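Local coordinates for protein nucleoporin NUP170 (Chaetomium thermophilum, PDB 5HAX) that is probably a structural component of the nuclear pore complex, pairing a beta-propeller region with a helical one, at residues K372-F384 and P388-N400. Numbering follows the deposited sequence.
Sequences KTSRALDPSALGF and PGYFFDVVRKHPN
Lys397 reaches across to the turn that leads into strand 380-384. Its CB carries CG anti to the carbonyl carbon (chi1 -82°), which brings CG beside Pro379 CD and Asp378 O. CD runs on past Asp378 O. CE comes within 3.4 Å of both Arg375 O and Asp378 O, with Ala376 O also close. The last bond bends, and Lys397 NZ donates to Arg375 O at 2.8 Å. Lys397 NZ also donates to Asp378 O, again at 2.8 Å. The second bond lies in the carbonyl plane. Arg375 O also takes Asp378 N, from the opposite face of its plane, so the type I turn from Arg375 to Asp378 is held by its own backbone and by the lysine.

Beyond cis-Pro379 the chain forms an antiparallel hairpin with strand 390-395. These are the first two strands of what is probably one blade of the beta-propeller, with 380-386 at the edge of its sheet and 403-409 next after 390-395. Arg396 N bonds Pro379 O, Ala381 N bonds Val394 O, and Phe384 and Phe392 exchange N-H and O.

The Asp393 carboxylate lies beside Ser380 and crosses the Leu377 side chain obliquely. Its OD2 is 2.6 Å from Ser380 OG, and that hydroxyl also lies 2.5 Å from Leu377 O. Leu377 CD1 packs 3.6 Å from Asp393 OD2, while Leu377 CD2 meets Val395 CG2 at 3.7 Å. A leucine in place of Asp393 would probably leave Ser380 OG without its carboxylate partner, with just Leu377 O of these two contacts left to it.

Further along, Ala381 CB lies over one face of the Arg396 guanidinium, offset toward the rim, 3.6 Å from Arg396 NH2. Asp402 pairs with NE of this arginine.

The contact mixes polar and apolar pieces: a lysine ammonium probably offsets the partial charge of two turn carbonyls, while a buried serine-aspartate contact joins the two strands.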
loop_
_atom_site.group_PDB
_atom_site.type_symbol
_atom_site.label_atom_id
_atom_site.label_comp_id
_atom_site.label_asym_id
_atom_site.label_seq_id
_atom_site.Cartn_x
_atom_site.Cartn_y
_atom_site.Cartn_z
ATOM N N LYS A 372 -3.177 14.379 25.377
ATOM C CA LYS A 372 -2.041 13.508 25.657
ATOM C C LYS A 372 -2.315 12.552 26.815
ATOM O O LYS A 372 -1.369 12.027 27.414
ATOM C CB LYS A 372 -0.803 14.354 25.958
ATOM C CG LYS A 372 -0.973 15.258 27.177
ATOM C CD LYS A 372 0.215 16.187 27.367
ATOM C CE LYS A 372 0.100 16.968 28.667
ATOM N NZ LYS A 372 1.307 17.800 28.929
ATOM N N THR A 373 -3.591 12.306 27.143
ATOM C CA THR A 373 -3.947 11.502 28.309
ATOM C C THR A 373 -5.011 10.445 28.022
ATOM O O THR A 373 -5.485 9.797 28.963
ATOM C CB THR A 373 -4.437 12.406 29.451
ATOM O OG1 THR A 373 -5.506 13.240 28.981
ATOM C CG2 THR A 373 -3.302 13.280 29.972
ATOM N N SER A 374 -5.395 10.241 26.766
ATOM C CA SER A 374 -6.473 9.301 26.478
ATOM C C SER A 374 -6.035 7.864 26.730
ATOM O O SER A 374 -4.911 7.470 26.404
ATOM C CB SER A 374 -6.945 9.437 25.034
ATOM O OG SER A 374 -7.928 8.453 24.764
ATOM N N ARG A 375 -6.947 7.076 27.298
ATOM C CA ARG A 375 -6.727 5.661 27.568
ATOM C C ARG A 375 -7.482 4.762 26.593
ATOM O O ARG A 375 -7.608 3.560 26.845
ATOM C CB ARG A 375 -7.148 5.331 29.004
ATOM C CG ARG A 375 -6.508 6.207 30.073
ATOM C CD ARG A 375 -5.122 5.721 30.458
ATOM N NE ARG A 375 -5.147 4.347 30.954
ATOM C CZ ARG A 375 -5.652 3.980 32.128
ATOM N NH1 ARG A 375 -6.187 4.882 32.940
ATOM N NH2 ARG A 375 -5.629 2.704 32.488
ATOM N N ALA A 376 -7.978 5.317 25.482
ATOM C CA ALA A 376 -8.872 4.568 24.606
ATOM C C ALA A 376 -8.167 3.397 23.933
ATOM O O ALA A 376 -8.816 2.403 23.589
ATOM C CB ALA A 376 -9.468 5.500 23.551
ATOM N N LEU A 377 -6.852 3.495 23.727
ATOM C CA LEU A 377 -6.065 2.426 23.124
ATOM C C LEU A 377 -5.237 1.669 24.157
ATOM O O LEU A 377 -4.276 0.983 23.790
ATOM C CB LEU A 377 -5.155 2.991 22.032
ATOM C CG LEU A 377 -5.830 3.730 20.872
ATOM C CD1 LEU A 377 -4.798 4.119 19.825
ATOM C CD2 LEU A 377 -6.939 2.893 20.244
ATOM N N ASP A 378 -5.589 1.781 25.434
ATOM C CA ASP A 378 -4.859 1.119 26.510
ATOM C C ASP A 378 -5.663 -0.078 27.020
ATOM O O ASP A 378 -6.780 0.097 27.510
ATOM C CB ASP A 378 -4.582 2.110 27.643
ATOM C CG ASP A 378 -3.817 1.488 28.798
ATOM O OD1 ASP A 378 -3.204 0.418 28.610
ATOM O OD2 ASP A 378 -3.821 2.081 29.898
ATOM N N PRO A 379 -5.110 -1.301 26.916
ATOM C CA PRO A 379 -3.800 -1.719 26.400
ATOM C C PRO A 379 -3.792 -2.049 24.907
ATOM O O PRO A 379 -4.749 -2.637 24.404
ATOM C CB PRO A 379 -3.506 -2.974 27.214
ATOM C CG PRO A 379 -4.850 -3.590 27.400
ATOM C CD PRO A 379 -5.844 -2.447 27.482
ATOM N N SER A 380 -2.714 -1.681 24.221
ATOM C CA SER A 380 -2.483 -2.071 22.836
ATOM C C SER A 380 -1.592 -3.308 22.814
ATOM O O SER A 380 -0.443 -3.256 23.268
ATOM C CB SER A 380 -1.840 -0.928 22.051
ATOM O OG SER A 380 -2.730 0.169 21.947
ATOM N N ALA A 381 -2.124 -4.414 22.291
ATOM C CA ALA A 381 -1.411 -5.687 22.277
ATOM C C ALA A 381 -0.644 -5.910 20.979
ATOM O O ALA A 381 0.474 -6.435 21.005
ATOM C CB ALA A 381 -2.396 -6.841 22.495
ATOM N N LEU A 382 -1.231 -5.525 19.846
ATOM C CA LEU A 382 -0.617 -5.682 18.536
ATOM C C LEU A 382 -0.869 -4.421 17.727
ATOM O O LEU A 382 -1.902 -3.766 17.888
ATOM C CB LEU A 382 -1.184 -6.895 17.785
ATOM C CG LEU A 382 -0.993 -8.266 18.427
ATOM C CD1 LEU A 382 -1.879 -9.294 17.740
ATOM C CD2 LEU A 382 0.467 -8.681 18.357
ATOM N N GLY A 383 0.069 -4.094 16.846
ATOM C CA GLY A 383 -0.055 -2.902 16.023
ATOM C C GLY A 383 0.649 -3.057 14.696
ATOM O O GLY A 383 1.689 -3.716 14.595
ATOM N N PHE A 384 0.078 -2.426 13.666
ATOM C CA PHE A 384 0.595 -2.506 12.306
ATOM C C PHE A 384 0.413 -1.168 11.606
ATOM O O PHE A 384 -0.599 -0.489 11.806
ATOM C CB PHE A 384 -0.123 -3.600 11.503
ATOM C CG PHE A 384 -0.151 -4.940 12.183
ATOM C CD1 PHE A 384 0.814 -5.892 11.904
ATOM C CD2 PHE A 384 -1.146 -5.250 13.098
ATOM C CE1 PHE A 384 0.790 -7.127 12.528
ATOM C CE2 PHE A 384 -1.174 -6.481 13.724
ATOM C CZ PHE A 384 -0.205 -7.419 13.437
ATOM N N PRO A 388 0.116 4.477 2.980
ATOM C CA PRO A 388 0.720 5.747 3.396
ATOM C C PRO A 388 0.428 6.125 4.851
ATOM O O PRO A 388 0.508 7.307 5.191
ATOM C CB PRO A 388 0.075 6.745 2.439
ATOM C CG PRO A 388 -1.305 6.207 2.262
ATOM C CD PRO A 388 -1.206 4.696 2.369
ATOM N N GLY A 389 0.095 5.147 5.693
ATOM C CA GLY A 389 -0.135 5.415 7.102
ATOM C C GLY A 389 -1.324 4.694 7.705
ATOM O O GLY A 389 -1.734 5.012 8.826
ATOM N N TYR A 390 -1.890 3.730 6.981
ATOM C CA TYR A 390 -2.985 2.928 7.516
ATOM C C TYR A 390 -2.536 2.229 8.796
ATOM O O TYR A 390 -1.551 1.489 8.790
ATOM C CB TYR A 390 -3.436 1.895 6.482
ATOM C CG TYR A 390 -3.773 2.450 5.113
ATOM C CD1 TYR A 390 -4.379 3.695 4.964
ATOM C CD2 TYR A 390 -3.486 1.720 3.964
ATOM C CE1 TYR A 390 -4.687 4.191 3.707
ATOM C CE2 TYR A 390 -3.791 2.207 2.709
ATOM C CZ TYR A 390 -4.392 3.440 2.583
ATOM O OH TYR A 390 -4.688 3.919 1.325
ATOM N N PHE A 391 -3.266 2.456 9.888
ATOM C CA PHE A 391 -2.866 2.012 11.221
ATOM C C PHE A 391 -3.925 1.077 11.789
ATOM O O PHE A 391 -5.100 1.447 11.872
ATOM C CB PHE A 391 -2.654 3.220 12.140
ATOM C CG PHE A 391 -2.381 2.864 13.578
ATOM C CD1 PHE A 391 -1.367 1.984 13.911
ATOM C CD2 PHE A 391 -3.121 3.440 14.597
ATOM C CE1 PHE A 391 -1.110 1.667 15.233
ATOM C CE2 PHE A 391 -2.867 3.130 15.919
ATOM C CZ PHE A 391 -1.858 2.245 16.236
ATOM N N PHE A 392 -3.506 -0.126 12.181
ATOM C CA PHE A 392 -4.359 -1.107 12.846
ATOM C C PHE A 392 -3.820 -1.355 14.246
ATOM O O PHE A 392 -2.644 -1.699 14.402
ATOM C CB PHE A 392 -4.395 -2.433 12.074
ATOM C CG PHE A 392 -5.121 -2.363 10.758
ATOM C CD1 PHE A 392 -6.375 -2.930 10.617
ATOM C CD2 PHE A 392 -4.545 -1.747 9.661
ATOM C CE1 PHE A 392 -7.044 -2.878 9.407
ATOM C CE2 PHE A 392 -5.212 -1.691 8.449
ATOM C CZ PHE A 392 -6.461 -2.257 8.324
ATOM N N ASP A 393 -4.674 -1.196 15.261
ATOM C CA ASP A 393 -4.289 -1.419 16.654
ATOM C C ASP A 393 -5.270 -2.380 17.306
ATOM O O ASP A 393 -6.480 -2.130 17.315
ATOM C CB ASP A 393 -4.246 -0.105 17.438
ATOM C CG ASP A 393 -3.630 -0.272 18.819
ATOM O OD1 ASP A 393 -3.089 -1.359 19.107
ATOM O OD2 ASP A 393 -3.677 0.686 19.615
ATOM N N VAL A 394 -4.743 -3.470 17.860
ATOM C CA VAL A 394 -5.542 -4.466 18.567
ATOM C C VAL A 394 -5.560 -4.051 20.034
ATOM O O VAL A 394 -4.570 -4.216 20.749
ATOM C CB VAL A 394 -4.974 -5.876 18.386
ATOM C CG1 VAL A 394 -5.849 -6.902 19.098
ATOM C CG2 VAL A 394 -4.839 -6.211 16.907
ATOM N N VAL A 395 -6.689 -3.508 20.485
ATOM C CA VAL A 395 -6.856 -3.056 21.863
ATOM C C VAL A 395 -7.533 -4.169 22.646
ATOM O O VAL A 395 -8.588 -4.673 22.240
ATOM C CB VAL A 395 -7.677 -1.756 21.933
ATOM C CG1 VAL A 395 -7.816 -1.292 23.377
ATOM C CG2 VAL A 395 -7.026 -0.672 21.085
ATOM N N ARG A 396 -6.931 -4.540 23.776
ATOM C CA ARG A 396 -7.348 -5.709 24.540
ATOM C C ARG A 396 -7.770 -5.295 25.945
ATOM O O ARG A 396 -7.236 -5.799 26.939
ATOM C CB ARG A 396 -6.200 -6.726 24.569
ATOM C CG ARG A 396 -6.626 -8.179 24.667
ATOM C CD ARG A 396 -5.529 -9.094 24.134
ATOM N NE ARG A 396 -5.664 -9.353 22.701
ATOM C CZ ARG A 396 -4.723 -9.915 21.947
ATOM N NH1 ARG A 396 -4.939 -10.119 20.654
ATOM N NH2 ARG A 396 -3.562 -10.273 22.480
ATOM N N LYS A 397 -8.730 -4.368 26.037
ATOM C CA LYS A 397 -9.193 -3.900 27.341
ATOM C C LYS A 397 -9.818 -5.024 28.151
ATOM O O LYS A 397 -9.723 -5.027 29.384
ATOM C CB LYS A 397 -10.196 -2.762 27.169
ATOM C CG LYS A 397 -9.558 -1.405 26.939
ATOM C CD LYS A 397 -10.608 -0.316 26.806
ATOM C CE LYS A 397 -9.972 1.059 26.679
ATOM N NZ LYS A 397 -9.178 1.427 27.884
ATOM N N HIS A 398 -10.462 -5.977 27.483
ATOM C CA HIS A 398 -11.047 -7.137 28.128
ATOM C C HIS A 398 -10.382 -8.404 27.604
ATOM O O HIS A 398 -9.995 -8.466 26.433
ATOM C CB HIS A 398 -12.558 -7.189 27.882
ATOM C CG HIS A 398 -13.253 -5.898 28.183
ATOM N ND1 HIS A 398 -13.459 -5.448 29.470
ATOM C CD2 HIS A 398 -13.774 -4.952 27.366
ATOM C CE1 HIS A 398 -14.083 -4.284 29.432
ATOM N NE2 HIS A 398 -14.287 -3.961 28.168
ATOM N N PRO A 399 -10.234 -9.431 28.443
ATOM C CA PRO A 399 -9.396 -10.577 28.073
ATOM C C PRO A 399 -10.055 -11.552 27.114
ATOM O O PRO A 399 -9.410 -12.530 26.719
ATOM C CB PRO A 399 -9.120 -11.242 29.430
ATOM C CG PRO A 399 -10.270 -10.819 30.328
ATOM C CD PRO A 399 -11.038 -9.715 29.643
ATOM N N ASN A 400 -11.307 -11.312 26.726
ATOM C CA ASN A 400 -12.037 -12.197 25.829
ATOM C C ASN A 400 -12.271 -11.610 24.448
ATOM O O ASN A 400 -12.296 -12.364 23.471
ATOM C CB ASN A 400 -13.396 -12.561 26.438
ATOM C CG ASN A 400 -14.360 -11.390 26.446
ATOM O OD1 ASN A 400 -15.214 -11.269 25.567
ATOM N ND2 ASN A 400 -14.221 -10.515 27.435
#